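PDB 4ATF: beta-agarase B from Zobellia galactanivorans, which hydrolyses the beta-1,4-linkages of agarose at internal positions, retaining the anomeric configuration and giving mainly the tetramer. Local coordinates for residues Asp57-Ala62 and Ala133-Glu138; Leu83-Thr88 and Gly99-Lys104. The protein carries 1 engineered substitution. One frame throughout, in Å; residues are numbered along the deposited sequence. Where two conformers were deposited one is given.

Interaction 1: residues Asp57-Ala62 and Ala133-Glu138; sequences DFYHNA and ADDTQE. With GAL (beta-D-galactopyranose), chain E; AAL (3,6-anhydro-alpha-L-galactopyranose), chain B; AAL (3,6-anhydro-alpha-L-galactopyranose), chain C.
H60 and D135 join the two segments through a bond between imidazole and carboxylate. NE2 of H60 donates to the syn lone pair of D135 OD1 at 2.7 Å, and the oxygen lies in the ring plane. The N-H is bent, at 143°, so the bond is short but not straight; the ring and carboxylate planes are turned 39° apart. CG of H60 sits between its own backbone N and carbonyl carbon (chi1 73°), and CD2 of the imidazole comes to rest 3.7 Å above the ring plane of Y59, toward the rim. ND1 of H60 bonds to D256, so the ring is held between two carboxylates and may well carry a positive charge.

The other oxygen of D135 faces the substrate: O2 of a galactose unit donates to OD2 at 2.5 Å. Two donors from 57-62 meet the same hydroxyl. Y59 OH reaches GAL O2 at 2.8 Å, near the plane of the phenol ring, and N61 ND2 gives a nearly straight bond of 3.2 Å to GAL O2. N61 OD1 accepts from the backbone of W63, which fixes the flip of the amide and turns its NH2 to the sugar. The amide also lies against O3 of an anhydrogalactose unit. A water 2.9 Å from N61 ND2 links more weakly to A133 O and D135 OD2.

An alanine in place of D135 would probably leave GAL O2 without this acceptor and H60 NE2 without its mate, the imidazole then held through its D256 bond and its packing on Y59. The carboxylate thus both fixes the imidazole and accepts from the sugar, so the subsite reads the position and orientation of O2; farther along the same segment E138, the probable nucleophile, touches another galactose.

Interaction 2: residues Leu83-Thr88 and Gly99-Lys104; sequences LKMWAT and GCITSK
L83 and I101 reach toward each other and meet tip to tip, with CD2 of L83 only 3.4 Å from CD1 of I101. CG1 of I101 lies between its backbone N and carbonyl carbon (chi1 76°), and the branch continues extended to CD1, which sits against both methyls of the leucine. Beside this pair M85 lies over the backbone of G99, its CG 3.4 Å from G99 CA. G99 has no CB, and one would collide with that methylene. The thioether follows the same peptide, with SD of M85 3.8 Å from G99 O, before a bend at chi3 (-99°) puts CE 4.5 Å from CG2 of I101, a looser touch. I259 of strand 255-262 packs against both L83 and M85 in this apolar, buried part.

The other end is looser and wet. W86 O and G99 N stand 3.9 Å apart, and a water takes up the space between their chains: G99 N donates to it at 2.9 Å, while the water's bond to W86 O, at 3.3 Å, is weak. W86 starts away from 99-104, and its ring meets that of Y77; C100 likewise turns its back on 83-88 to touch Y59.

No direct hydrogen bond links the two segments, although both belong to one hairpin whose T88 still pairs through the backbone with N97. The short strand axes are 9.1 Å apart at closest and run at 142°, so the arms are splaying. L83 and M85 take backbone partners on strand 293-306 instead. Where the strands part, apolar side chains replace the backbone ladder, consistent with the filling between the two layers of the GH16 beta-sandwich.

Overall arrangement
Interaction 2 is buried, whereas interaction 1 is only partly so and lines the substrate cleft; their centres lie about 14 Å apart. Strand 96-103 connects them. I101 faces inward to the hydrophobic core, while its neighbours C100 and T102 face the other way and support 57-62: T102 OG1 probably hydrogen-bonds F58 O, and C100 SG packs on Y59 CA. The chemistry changes from one face of the strand to the other. Interaction 2 relies on methyl, thioether and glycine contacts with one bridging water; in interaction 1 a carboxylate, an amide and a phenol meet at one sugar hydroxyl, with an imidazole bracing the carboxylate. Strand 96-103 thus carries, on its cleft side, the loop that helps bind agarose.

Interaction 1: residues Asp57-Ala62 and Ala133-Glu138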
loop_
_atom_site.group_PDB
_atom_site.type_symbol
_atom_site.label_atom_id
_atom_site.label_comp_id
_atom_site.label_asym_id
_atom_site.label_seq_id
_atom_site.Cartn_x
_atom_site.Cartn_y
_atom_site.Cartn_z
ATOM N N ASP A 57 -11.613 -7.800 7.648
ATOM C CA ASP A 57 -11.820 -6.344 7.437
ATOM C C ASP A 57 -11.176 -5.519 8.553
ATOM O O ASP A 57 -11.730 -4.513 9.038
ATOM C CB ASP A 57 -13.308 -5.952 7.198
ATOM C CG ASP A 57 -14.284 -6.482 8.315
ATOM O OD1 ASP A 57 -13.845 -7.273 9.230
ATOM O OD2 ASP A 57 -15.511 -6.105 8.260
ATOM N N PHE A 58 -9.931 -5.899 8.899
ATOM C CA PHE A 58 -9.147 -5.088 9.845
ATOM C C PHE A 58 -7.681 -5.202 9.505
ATOM O O PHE A 58 -7.306 -5.982 8.616
ATOM C CB PHE A 58 -9.414 -5.486 11.325
ATOM C CG PHE A 58 -9.144 -4.326 12.305
ATOM C CD1 PHE A 58 -10.009 -3.244 12.359
ATOM C CD2 PHE A 58 -7.989 -4.303 13.108
ATOM C CE1 PHE A 58 -9.795 -2.120 13.219
ATOM C CE2 PHE A 58 -7.735 -3.183 13.969
ATOM C CZ PHE A 58 -8.648 -2.081 14.009
ATOM N N TYR A 59 -6.864 -4.414 10.194
ATOM C CA TYR A 59 -5.397 -4.594 10.201
ATOM C C TYR A 59 -5.019 -5.953 10.821
ATOM O O TYR A 59 -5.861 -6.620 11.362
ATOM C CB TYR A 59 -4.778 -3.422 10.945
ATOM C CG TYR A 59 -3.260 -3.416 11.020
ATOM C CD1 TYR A 59 -2.463 -3.151 9.857
ATOM C CD2 TYR A 59 -2.611 -3.530 12.270
ATOM C CE1 TYR A 59 -1.011 -3.070 9.959
ATOM C CE2 TYR A 59 -1.171 -3.475 12.360
ATOM C CZ TYR A 59 -0.407 -3.246 11.210
ATOM O OH TYR A 59 0.985 -3.194 11.327
ATOM N N HIS A 60 -3.760 -6.391 10.704
ATOM C CA HIS A 60 -3.476 -7.781 11.076
ATOM C C HIS A 60 -3.247 -7.984 12.580
ATOM O O HIS A 60 -2.984 -9.080 12.995
ATOM C CB HIS A 60 -2.423 -8.444 10.187
ATOM C CG HIS A 60 -1.002 -7.988 10.400
ATOM N ND1 HIS A 60 0.061 -8.558 9.713
ATOM C CD2 HIS A 60 -0.468 -7.009 11.181
ATOM C CE1 HIS A 60 1.188 -7.966 10.089
ATOM N NE2 HIS A 60 0.897 -7.019 10.974
ATOM N N ASN A 61 -3.365 -6.921 13.383
ATOM C CA ASN A 61 -3.440 -7.072 14.831
ATOM C C ASN A 61 -4.317 -5.941 15.306
ATOM O O ASN A 61 -4.868 -5.229 14.477
ATOM C CB ASN A 61 -2.039 -7.028 15.502
ATOM C CG ASN A 61 -1.269 -5.742 15.194
ATOM O OD1 ASN A 61 -1.771 -4.639 15.378
ATOM N ND2 ASN A 61 -0.004 -5.885 14.739
ATOM N N ALA A 62 -4.447 -5.751 16.614
ATOM C CA ALA A 62 -5.428 -4.767 17.140
ATOM C C ALA A 62 -5.022 -3.330 16.990
ATOM O O ALA A 62 -5.834 -2.434 17.258
ATOM C CB ALA A 62 -5.748 -5.055 18.641
ATOM N N ALA A 133 4.336 -11.128 8.958
ATOM C CA ALA A 133 3.550 -11.359 10.161
ATOM C C ALA A 133 4.196 -10.658 11.403
ATOM O O ALA A 133 3.482 -10.159 12.325
ATOM C CB ALA A 133 3.374 -12.913 10.382
ATOM N N ASP A 134 5.546 -10.616 11.410
ATOM C CA ASP A 134 6.247 -10.075 12.584
ATOM C C ASP A 134 6.560 -8.598 12.455
ATOM O O ASP A 134 7.274 -8.066 13.321
ATOM C CB ASP A 134 7.497 -10.917 12.917
ATOM C CG ASP A 134 8.628 -10.736 11.859
ATOM O OD1 ASP A 134 8.474 -9.917 10.895
ATOM O OD2 ASP A 134 9.664 -11.434 12.008
ATOM N N ASP A 135 5.996 -7.930 11.425
ATOM C CA ASP A 135 6.096 -6.442 11.218
ATOM C C ASP A 135 7.543 -5.965 10.928
ATOM O O ASP A 135 7.855 -4.809 11.114
ATOM C CB ASP A 135 5.549 -5.688 12.447
ATOM C CG ASP A 135 3.997 -5.820 12.591
ATOM O OD1 ASP A 135 3.343 -6.053 11.561
ATOM O OD2 ASP A 135 3.465 -5.698 13.700
ATOM N N THR A 136 8.436 -6.885 10.566
ATOM C CA THR A 136 9.772 -6.473 10.236
ATOM C C THR A 136 10.085 -6.158 8.768
ATOM O O THR A 136 11.151 -5.552 8.528
ATOM C CB THR A 136 10.814 -7.491 10.710
ATOM O OG1 THR A 136 10.591 -8.760 10.043
ATOM C CG2 THR A 136 10.799 -7.597 12.268
ATOM N N GLN A 137 9.254 -6.628 7.810
ATOM C CA GLN A 137 9.568 -6.472 6.431
ATOM C C GLN A 137 8.261 -6.054 5.682
ATOM O O GLN A 137 7.171 -6.583 5.953
ATOM C CB GLN A 137 10.137 -7.799 5.847
ATOM C CG GLN A 137 11.431 -8.247 6.543
ATOM C CD GLN A 137 11.925 -9.620 6.059
ATOM O OE1 GLN A 137 12.933 -10.166 6.586
ATOM N NE2 GLN A 137 11.282 -10.149 5.055
ATOM N N GLU A 138 8.379 -5.081 4.775
ATOM C CA GLU A 138 7.231 -4.405 4.152
ATOM C C GLU A 138 7.583 -4.032 2.708
ATOM O O GLU A 138 8.739 -3.652 2.438
ATOM C CB GLU A 138 6.890 -3.091 4.928
ATOM C CG GLU A 138 5.599 -2.374 4.395
ATOM C CD GLU A 138 5.867 -1.381 3.191
ATOM O OE1 GLU A 138 7.044 -1.023 2.938
ATOM O OE2 GLU A 138 4.900 -0.929 2.474
HETATM C C1 GAL E . 2.739 -1.245 13.884
HETATM C C2 GAL E . 2.665 -2.578 14.648
HETATM C C3 GAL E . 1.972 -2.382 16.015
HETATM C C4 GAL E . 2.617 -1.215 16.795
HETATM C C5 GAL E . 2.708 0.047 15.912
HETATM C C6 GAL E . 3.345 1.104 16.791
HETATM O O2 GAL E . 2.034 -3.630 13.884
HETATM O O3 GAL E . 2.186 -3.557 16.764
HETATM O O4 GAL E . 3.972 -1.556 17.039
HETATM O O5 GAL E . 3.439 -0.247 14.678
HETATM O O6 GAL E . 3.213 2.210 15.967
HETATM C C1 AAL B . 1.109 -3.975 17.557
HETATM C C2 AAL B . 1.351 -5.480 17.936
HETATM C C3 AAL B . 0.374 -5.859 19.056
HETATM C C4 AAL B . 0.537 -4.954 20.230
HETATM C C5 AAL B . -0.018 -3.646 19.715
HETATM C C6 AAL B . -1.365 -4.220 19.242
HETATM O O2 AAL B . 2.681 -5.710 18.411
HETATM O O3 AAL B . -0.969 -5.505 18.647
HETATM O O4 AAL B . 0.008 -5.342 21.462
HETATM O O5 AAL B . 0.867 -3.077 18.720
HETATM C C1 AAL C . 4.407 0.773 9.225
HETATM C C2 AAL C . 4.881 1.357 10.589
HETATM C C3 AAL C . 4.906 0.191 11.631
HETATM C C4 AAL C . 3.649 -0.586 11.779
HETATM C C5 AAL C . 3.497 -1.179 10.397
HETATM C C6 AAL C . 4.910 -1.814 10.266
HETATM O O2 AAL C . 3.972 2.371 11.010
HETATM O O3 AAL C . 5.723 -0.913 11.088
HETATM O O4 AAL C . 3.548 -1.574 12.764
HETATM O O5 AAL C . 3.279 -0.195 9.349
HETATM O O HOH W 1 1.438 -8.435 14.505
#

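Interaction 2: residues Leu83-Thr88 and Gly99-Lys104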
loop_
_atom_site.group_PDB
_atom_site.type_symbol
_atom_site.label_atom_id
_atom_site.label_comp_id
_atom_site.label_asym_id
_atom_site.label_seq_id
_atom_site.Cartn_x
_atom_site.Cartn_y
_atom_site.Cartn_z
ATOM N N LEU A 83 -13.912 -2.932 -4.413
ATOM C CA LEU A 83 -13.632 -2.735 -3.001
ATOM C C LEU A 83 -13.591 -1.227 -2.782
ATOM O O LEU A 83 -12.880 -0.520 -3.528
ATOM C CB LEU A 83 -12.235 -3.354 -2.656
ATOM C CG LEU A 83 -11.626 -3.042 -1.252
ATOM C CD1 LEU A 83 -12.549 -3.600 -0.082
ATOM C CD2 LEU A 83 -10.235 -3.582 -1.156
ATOM N N LYS A 84 -14.348 -0.745 -1.790
ATOM C CA LYS A 84 -14.344 0.655 -1.403
ATOM C C LYS A 84 -14.123 0.857 0.118
ATOM O O LYS A 84 -14.455 0.003 0.905
ATOM C CB LYS A 84 -15.632 1.317 -1.857
ATOM C CG LYS A 84 -15.823 1.270 -3.409
ATOM C CD LYS A 84 -17.149 1.905 -3.700
ATOM C CE LYS A 84 -17.602 1.635 -5.137
ATOM N NZ LYS A 84 -18.781 2.460 -5.559
ATOM N N MET A 85 -13.580 1.996 0.519
ATOM C CA MET A 85 -13.158 2.251 1.877
ATOM C C MET A 85 -13.328 3.778 1.979
ATOM O O MET A 85 -12.848 4.498 1.082
ATOM C CB MET A 85 -11.644 1.918 1.910
ATOM C CG MET A 85 -11.217 1.100 2.953
ATOM S SD MET A 85 -9.541 0.743 2.391
ATOM C CE MET A 85 -9.984 -0.857 1.697
ATOM N N TRP A 86 -13.952 4.306 3.026
ATOM C CA TRP A 86 -14.079 5.764 3.128
ATOM C C TRP A 86 -13.730 6.282 4.510
ATOM O O TRP A 86 -13.517 5.487 5.423
ATOM C CB TRP A 86 -15.487 6.258 2.683
ATOM C CG TRP A 86 -16.643 6.175 3.650
ATOM C CD1 TRP A 86 -17.323 7.243 4.182
ATOM C CD2 TRP A 86 -17.325 4.998 4.118
ATOM N NE1 TRP A 86 -18.355 6.816 4.977
ATOM C CE2 TRP A 86 -18.390 5.446 4.970
ATOM C CE3 TRP A 86 -17.135 3.627 3.933
ATOM C CZ2 TRP A 86 -19.268 4.566 5.623
ATOM C CZ3 TRP A 86 -18.024 2.725 4.585
ATOM C CH2 TRP A 86 -19.085 3.212 5.404
ATOM N N ALA A 87 -13.708 7.602 4.680
ATOM C CA ALA A 87 -13.229 8.214 5.934
ATOM C C ALA A 87 -14.302 9.150 6.598
ATOM O O ALA A 87 -14.881 9.977 5.901
ATOM C CB ALA A 87 -11.952 9.046 5.630
ATOM N N THR A 88 -14.523 9.062 7.911
ATOM C CA THR A 88 -15.439 9.999 8.600
ATOM C C THR A 88 -14.791 10.417 9.922
ATOM O O THR A 88 -14.080 9.592 10.544
ATOM C CB THR A 88 -16.819 9.371 8.866
ATOM O OG1 THR A 88 -16.644 8.125 9.580
ATOM C CG2 THR A 88 -17.558 9.137 7.518
ATOM N N GLY A 99 -11.051 2.689 6.597
ATOM C CA GLY A 99 -10.979 1.240 6.391
ATOM C C GLY A 99 -9.572 0.640 6.330
ATOM O O GLY A 99 -8.595 1.334 5.986
ATOM N N CYS A 100 -9.492 -0.665 6.590
ATOM C CA CYS A 100 -8.244 -1.470 6.411
ATOM C C CYS A 100 -8.684 -2.929 6.274
ATOM O O CYS A 100 -9.516 -3.386 7.081
ATOM C CB CYS A 100 -7.356 -1.320 7.658
ATOM S SG CYS A 100 -5.733 -2.115 7.492
ATOM N N ILE A 101 -8.193 -3.646 5.255
ATOM C CA ILE A 101 -8.475 -5.065 5.134
ATOM C C ILE A 101 -7.123 -5.793 4.966
ATOM O O ILE A 101 -6.153 -5.162 4.548
ATOM C CB ILE A 101 -9.441 -5.415 3.947
ATOM C CG1 ILE A 101 -8.751 -5.354 2.563
ATOM C CG2 ILE A 101 -10.801 -4.559 4.042
ATOM C CD1 ILE A 101 -9.708 -5.862 1.360
ATOM N N THR A 102 -7.088 -7.075 5.332
ATOM C CA THR A 102 -5.888 -7.918 5.260
ATOM C C THR A 102 -6.233 -9.246 4.576
ATOM O O THR A 102 -7.313 -9.799 4.822
ATOM C CB THR A 102 -5.337 -8.214 6.671
ATOM O OG1 THR A 102 -5.153 -6.984 7.396
ATOM C CG2 THR A 102 -3.994 -9.003 6.600
ATOM N N SER A 103 -5.347 -9.757 3.710
ATOM C CA SER A 103 -5.576 -11.086 3.104
ATOM C C SER A 103 -5.530 -12.216 4.159
ATOM O O SER A 103 -4.808 -12.145 5.160
ATOM C CB SER A 103 -4.558 -11.394 2.003
ATOM O OG SER A 103 -3.227 -11.375 2.551
ATOM N N LYS A 104 -6.339 -13.245 3.957
ATOM C CA LYS A 104 -6.326 -14.383 4.875
ATOM C C LYS A 104 -5.218 -15.380 4.512
ATOM O O LYS A 104 -5.017 -16.329 5.264
ATOM C CB LYS A 104 -7.706 -15.048 4.937
ATOM C CG LYS A 104 -8.634 -14.192 5.935
ATOM C CD LYS A 104 -9.904 -14.870 6.173
ATOM C CE LYS A 104 -10.660 -14.125 7.270
ATOM N NZ LYS A 104 -12.039 -14.508 7.328
HETATM O O HOH W 2 -10.845 4.149 4.103
#